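Local atomic coordinates of YebG family protein (PDB entry 3ERM), a protein that is of unknown function, belongs to the YebG family, folds into alpha-helices joined by loops and pairs with a second copy of itself. Residues 49-52 and 53-56; 59-62 and 63-67. All coordinates share one frame; numbering follows the deposited sequence.

How the interactions relate
Along the chain from the N terminus, helix 22-46 ends and a short loop leads to interaction 1, where residues 49-52 turn into 53-56 and start helix 52-63. Interaction 2 follows in series on the same helix: 59-62 runs straight into 63-67, bonded to it by backbone hydrogen bonds, where helix 52-63 ends and helix 66-74 begins. Each contact closes only a tight local turn, so the two neither nest nor cross, and their centres lie about 16 Å apart. The hydrogen bond from Ser59 OG to Ala55 O joins their residues within the shared helix. Both contacts place side chains against helix 22-46, and both also touch the second subunit.

Interaction 1. Residues 49-52 and 53-56; sequences GLSE and KHAE
Ser51 meets His54 at the start of helix 52-63, where the serine is the N-cap residue and its hydroxyl takes the place of a missing backbone acceptor. Ser51 OG accepts from His54 N at 3.2 Å, and the N-H...O angle of 164° makes the bond nearly straight. The first torsion of Ser51 (chi1 74°) sets OG between its own backbone N and carbonyl carbon, turned toward the first helical turn. Backbone bonds take over at once: Ala55 N donates to Ser51 O at 3.0 Å and Glu56 N to Glu52 O at 2.8 Å, so the ordinary i to i+4 ladder begins directly at the cap.

Glu52, the first helical residue, gives the contact its main chain and CB, while its carboxylate extends from the turn. Its OE1 lies 6.0 Å from OE2 of Glu56, one turn further on; these like charges are not in contact, and an acidic pair near a helix N terminus would be expected to suit the helix dipole.

Leu50, just before the cap, adds an apolar contact through its two methyl branches: CD2 meets Ala55 CB at 3.9 Å, and CD1 approaches His54 CB at the same distance. The Leu50–Ala55 pair joins the residue before the cap to the fourth residue after it, the positions of a hydrophobic staple. Outside the turn, Leu50 rests on Leu43 and Ala55 on Ile44 of helix 22-46, while Leu50 also packs on Leu50 of the second subunit.

His54 CG is held beside its own backbone N (chi1 -70°), which brings the imidazole back toward the cap. Ser51 OG approaches this ring obliquely, 3.5 Å from His54 CG.

Interaction 2. Residues 59-62 and 63-67; sequences SIYM and AKNRA
Ser59 and Ile60 accept regular i to i+4 bonds near the end of helix 52-63, as Ala63 N donates to Ser59 O at 2.9 Å and Lys64 N to Ile60 O at 3.0 Å. An i to i+3 bond follows: Asn65 N donates to Met62 O at 2.8 Å, from well above the carbonyl plane (62° out of it). A backbone at Asn65 with phi near -125° departs from helical values, and helix 66-74 begins at the next residue.

Among the side chains, Tyr61 and Asn65 cross at an angle, with ring and amide planes 49° apart. Asn65 ND2 sits over one face of the phenol, offset toward its rim and 3.5 Å from CE1 of Tyr61. The same nitrogen donates to Tyr61 O, although the modelled 2.5 Å between ND2 and that oxygen is so short that its exact length is doubtful. Beside them, Ile60 and Lys64 run alongside each other, with CG2 of Ile60 3.5 Å from CE of Lys64.

Helix 22-46 backs this turn through Met32, which touches Ile60, Ala63 and Lys64. Selenomethionine Met62 packs on Met62 of the second subunit, and Arg66 NE makes a hydrogen bond with Phe73 O of the second subunit.

The asparagine amide meets both the Tyr61 carbonyl and the ring face; if the short contact is a real hydrogen bond, it would limit rotation of the Asn65 side chain where the two helices join.

Interaction 1. Residues 49-52 and 53-56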
loop_
_atom_site.group_PDB
_atom_site.type_symbol
_atom_site.label_atom_id
_atom_site.label_comp_id
_atom_site.label_asym_id
_atom_site.label_seq_id
_atom_site.Cartn_x
_atom_site.Cartn_y
_atom_site.Cartn_z
ATOM N N GLY A 49 1.067 6.485 15.808
ATOM C CA GLY A 49 1.573 7.786 15.564
ATOM C C GLY A 49 1.244 8.320 14.189
ATOM O O GLY A 49 1.491 9.505 13.925
ATOM N N LEU A 50 0.704 7.484 13.307
ATOM C CA LEU A 50 0.297 7.949 11.979
ATOM C C LEU A 50 -1.015 8.714 12.109
ATOM O O LEU A 50 -1.996 8.187 12.642
ATOM C CB LEU A 50 0.129 6.756 11.037
ATOM C CG LEU A 50 -0.230 7.075 9.582
ATOM C CD1 LEU A 50 0.851 7.943 8.862
ATOM C CD2 LEU A 50 -0.455 5.768 8.827
ATOM N N SER A 51 -1.073 9.939 11.605
ATOM C CA SER A 51 -2.306 10.694 11.683
ATOM C C SER A 51 -3.356 10.240 10.674
ATOM O O SER A 51 -3.050 9.685 9.617
ATOM C CB SER A 51 -2.031 12.179 11.490
ATOM O OG SER A 51 -1.750 12.453 10.138
ATOM N N GLU A 52 -4.604 10.513 11.011
ATOM C CA GLU A 52 -5.735 10.139 10.217
ATOM C C GLU A 52 -5.620 10.738 8.816
ATOM O O GLU A 52 -5.765 10.025 7.843
ATOM C CB GLU A 52 -7.000 10.608 10.934
ATOM C CG GLU A 52 -8.220 9.735 10.660
ATOM C CD GLU A 52 -9.157 9.753 11.854
ATOM O OE1 GLU A 52 -10.045 10.646 11.878
ATOM O OE2 GLU A 52 -8.959 8.911 12.792
ATOM N N LYS A 53 -5.355 12.037 8.727
ATOM C CA LYS A 53 -5.146 12.722 7.476
ATOM C C LYS A 53 -4.081 12.041 6.628
ATOM O O LYS A 53 -4.319 11.788 5.458
ATOM C CB LYS A 53 -4.754 14.176 7.700
ATOM C CG LYS A 53 -4.234 14.870 6.449
ATOM C CD LYS A 53 -3.336 16.059 6.804
ATOM C CE LYS A 53 -4.162 17.306 7.108
ATOM N NZ LYS A 53 -3.686 17.992 8.349
ATOM N N HIS A 54 -2.904 11.756 7.188
ATOM C CA HIS A 54 -1.868 11.117 6.384
ATOM C C HIS A 54 -2.256 9.703 5.920
ATOM O O HIS A 54 -1.952 9.336 4.791
ATOM C CB HIS A 54 -0.506 11.123 7.086
ATOM C CG HIS A 54 0.118 12.480 7.178
ATOM N ND1 HIS A 54 0.949 12.849 8.218
ATOM C CD2 HIS A 54 0.023 13.567 6.367
ATOM C CE1 HIS A 54 1.345 14.096 8.035
ATOM N NE2 HIS A 54 0.795 14.555 6.921
ATOM N N ALA A 55 -2.934 8.931 6.766
ATOM C CA ALA A 55 -3.381 7.570 6.403
ATOM C C ALA A 55 -4.409 7.654 5.292
ATOM O O ALA A 55 -4.427 6.825 4.356
ATOM C CB ALA A 55 -3.992 6.864 7.599
ATOM N N GLU A 56 -5.260 8.674 5.404
ATOM C CA GLU A 56 -6.299 8.909 4.424
ATOM C C GLU A 56 -5.644 9.148 3.045
ATOM O O GLU A 56 -5.962 8.452 2.058
ATOM C CB GLU A 56 -7.103 10.100 4.883
ATOM C CG GLU A 56 -8.465 10.250 4.311
ATOM C CD GLU A 56 -9.115 11.562 4.806
ATOM O OE1 GLU A 56 -9.578 12.389 3.965
ATOM O OE2 GLU A 56 -9.118 11.769 6.053
#

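Interaction 2. Residues 59-62 and 63-67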
loop_
_atom_site.group_PDB
_atom_site.type_symbol
_atom_site.label_atom_id
_atom_site.label_comp_id
_atom_site.label_asym_id
_atom_site.label_seq_id
_atom_site.Cartn_x
_atom_site.Cartn_y
_atom_site.Cartn_z
ATOM N N SER A 59 -3.746 6.280 1.472
ATOM C CA SER A 59 -4.715 5.245 1.102
ATOM C C SER A 59 -5.382 5.560 -0.219
ATOM O O SER A 59 -5.539 4.657 -1.040
ATOM C CB SER A 59 -5.794 5.103 2.176
ATOM O OG SER A 59 -5.229 4.439 3.276
ATOM N N ILE A 60 -5.771 6.829 -0.413
ATOM C CA ILE A 60 -6.397 7.270 -1.658
ATOM C C ILE A 60 -5.385 7.125 -2.765
ATOM O O ILE A 60 -5.724 6.800 -3.884
ATOM C CB ILE A 60 -6.859 8.734 -1.591
ATOM C CG1 ILE A 60 -7.966 8.897 -0.548
ATOM C CG2 ILE A 60 -7.398 9.226 -2.954
ATOM C CD1 ILE A 60 -8.624 10.282 -0.546
ATOM N N TYR A 61 -4.123 7.330 -2.448
ATOM C CA TYR A 61 -3.129 7.390 -3.488
ATOM C C TYR A 61 -2.876 5.992 -4.031
ATOM O O TYR A 61 -2.846 5.772 -5.246
ATOM C CB TYR A 61 -1.833 7.994 -2.965
ATOM C CG TYR A 61 -0.700 7.826 -3.928
ATOM C CD1 TYR A 61 -0.636 8.611 -5.098
ATOM C CD2 TYR A 61 0.272 6.837 -3.729
ATOM C CE1 TYR A 61 0.412 8.449 -6.034
ATOM C CE2 TYR A 61 1.330 6.650 -4.659
ATOM C CZ TYR A 61 1.402 7.469 -5.796
ATOM O OH TYR A 61 2.437 7.326 -6.715
HETATM N N MSE A 62 -2.678 5.067 -3.107
HETATM C CA MSE A 62 -2.527 3.653 -3.423
HETATM C C MSE A 62 -3.775 3.133 -4.140
HETATM O O MSE A 62 -3.646 2.462 -5.156
HETATM C CB MSE A 62 -2.257 2.831 -2.150
HETATM C CG MSE A 62 -1.184 3.434 -1.273
HETATM SE SE MSE A 62 -0.439 2.144 0.008
HETATM C CE MSE A 62 1.188 1.847 -0.823
ATOM N N ALA A 63 -4.965 3.440 -3.600
ATOM C CA ALA A 63 -6.200 2.950 -4.178
ATOM C C ALA A 63 -6.284 3.417 -5.636
ATOM O O ALA A 63 -6.569 2.614 -6.495
ATOM C CB ALA A 63 -7.423 3.390 -3.370
ATOM N N LYS A 64 -5.959 4.683 -5.925
ATOM C CA LYS A 64 -5.953 5.199 -7.322
ATOM C C LYS A 64 -4.898 4.524 -8.229
ATOM O O LYS A 64 -4.936 4.676 -9.442
ATOM C CB LYS A 64 -5.701 6.701 -7.351
ATOM C CG LYS A 64 -6.849 7.637 -6.926
ATOM C CD LYS A 64 -6.300 9.096 -6.845
ATOM C CE LYS A 64 -7.296 10.161 -6.346
ATOM N NZ LYS A 64 -8.109 10.809 -7.424
ATOM N N ASN A 65 -3.930 3.820 -7.639
ATOM C CA ASN A 65 -2.903 3.135 -8.407
ATOM C C ASN A 65 -2.881 1.679 -8.022
ATOM O O ASN A 65 -1.794 1.045 -7.944
ATOM C CB ASN A 65 -1.590 3.755 -8.060
ATOM C CG ASN A 65 -1.555 5.199 -8.432
ATOM O OD1 ASN A 65 -1.351 5.528 -9.571
ATOM N ND2 ASN A 65 -1.778 6.076 -7.470
ATOM N N ARG A 66 -4.082 1.150 -7.736
ATOM C CA ARG A 66 -4.158 -0.195 -7.170
ATOM C C ARG A 66 -3.517 -1.262 -8.048
ATOM O O ARG A 66 -2.951 -2.227 -7.504
ATOM C CB ARG A 66 -5.576 -0.602 -6.715
ATOM C CG ARG A 66 -6.571 -0.761 -7.785
ATOM C CD ARG A 66 -7.954 -1.052 -7.205
ATOM N NE ARG A 66 -8.037 -2.327 -6.466
ATOM C CZ ARG A 66 -9.116 -2.756 -5.799
ATOM N NH1 ARG A 66 -10.239 -2.039 -5.771
ATOM N NH2 ARG A 66 -9.078 -3.914 -5.159
ATOM N N ALA A 67 -3.573 -1.092 -9.369
ATOM C CA ALA A 67 -2.978 -2.088 -10.249
ATOM C C ALA A 67 -1.450 -2.075 -10.189
ATOM O O ALA A 67 -0.810 -3.117 -10.300
ATOM C CB ALA A 67 -3.495 -1.962 -11.714
#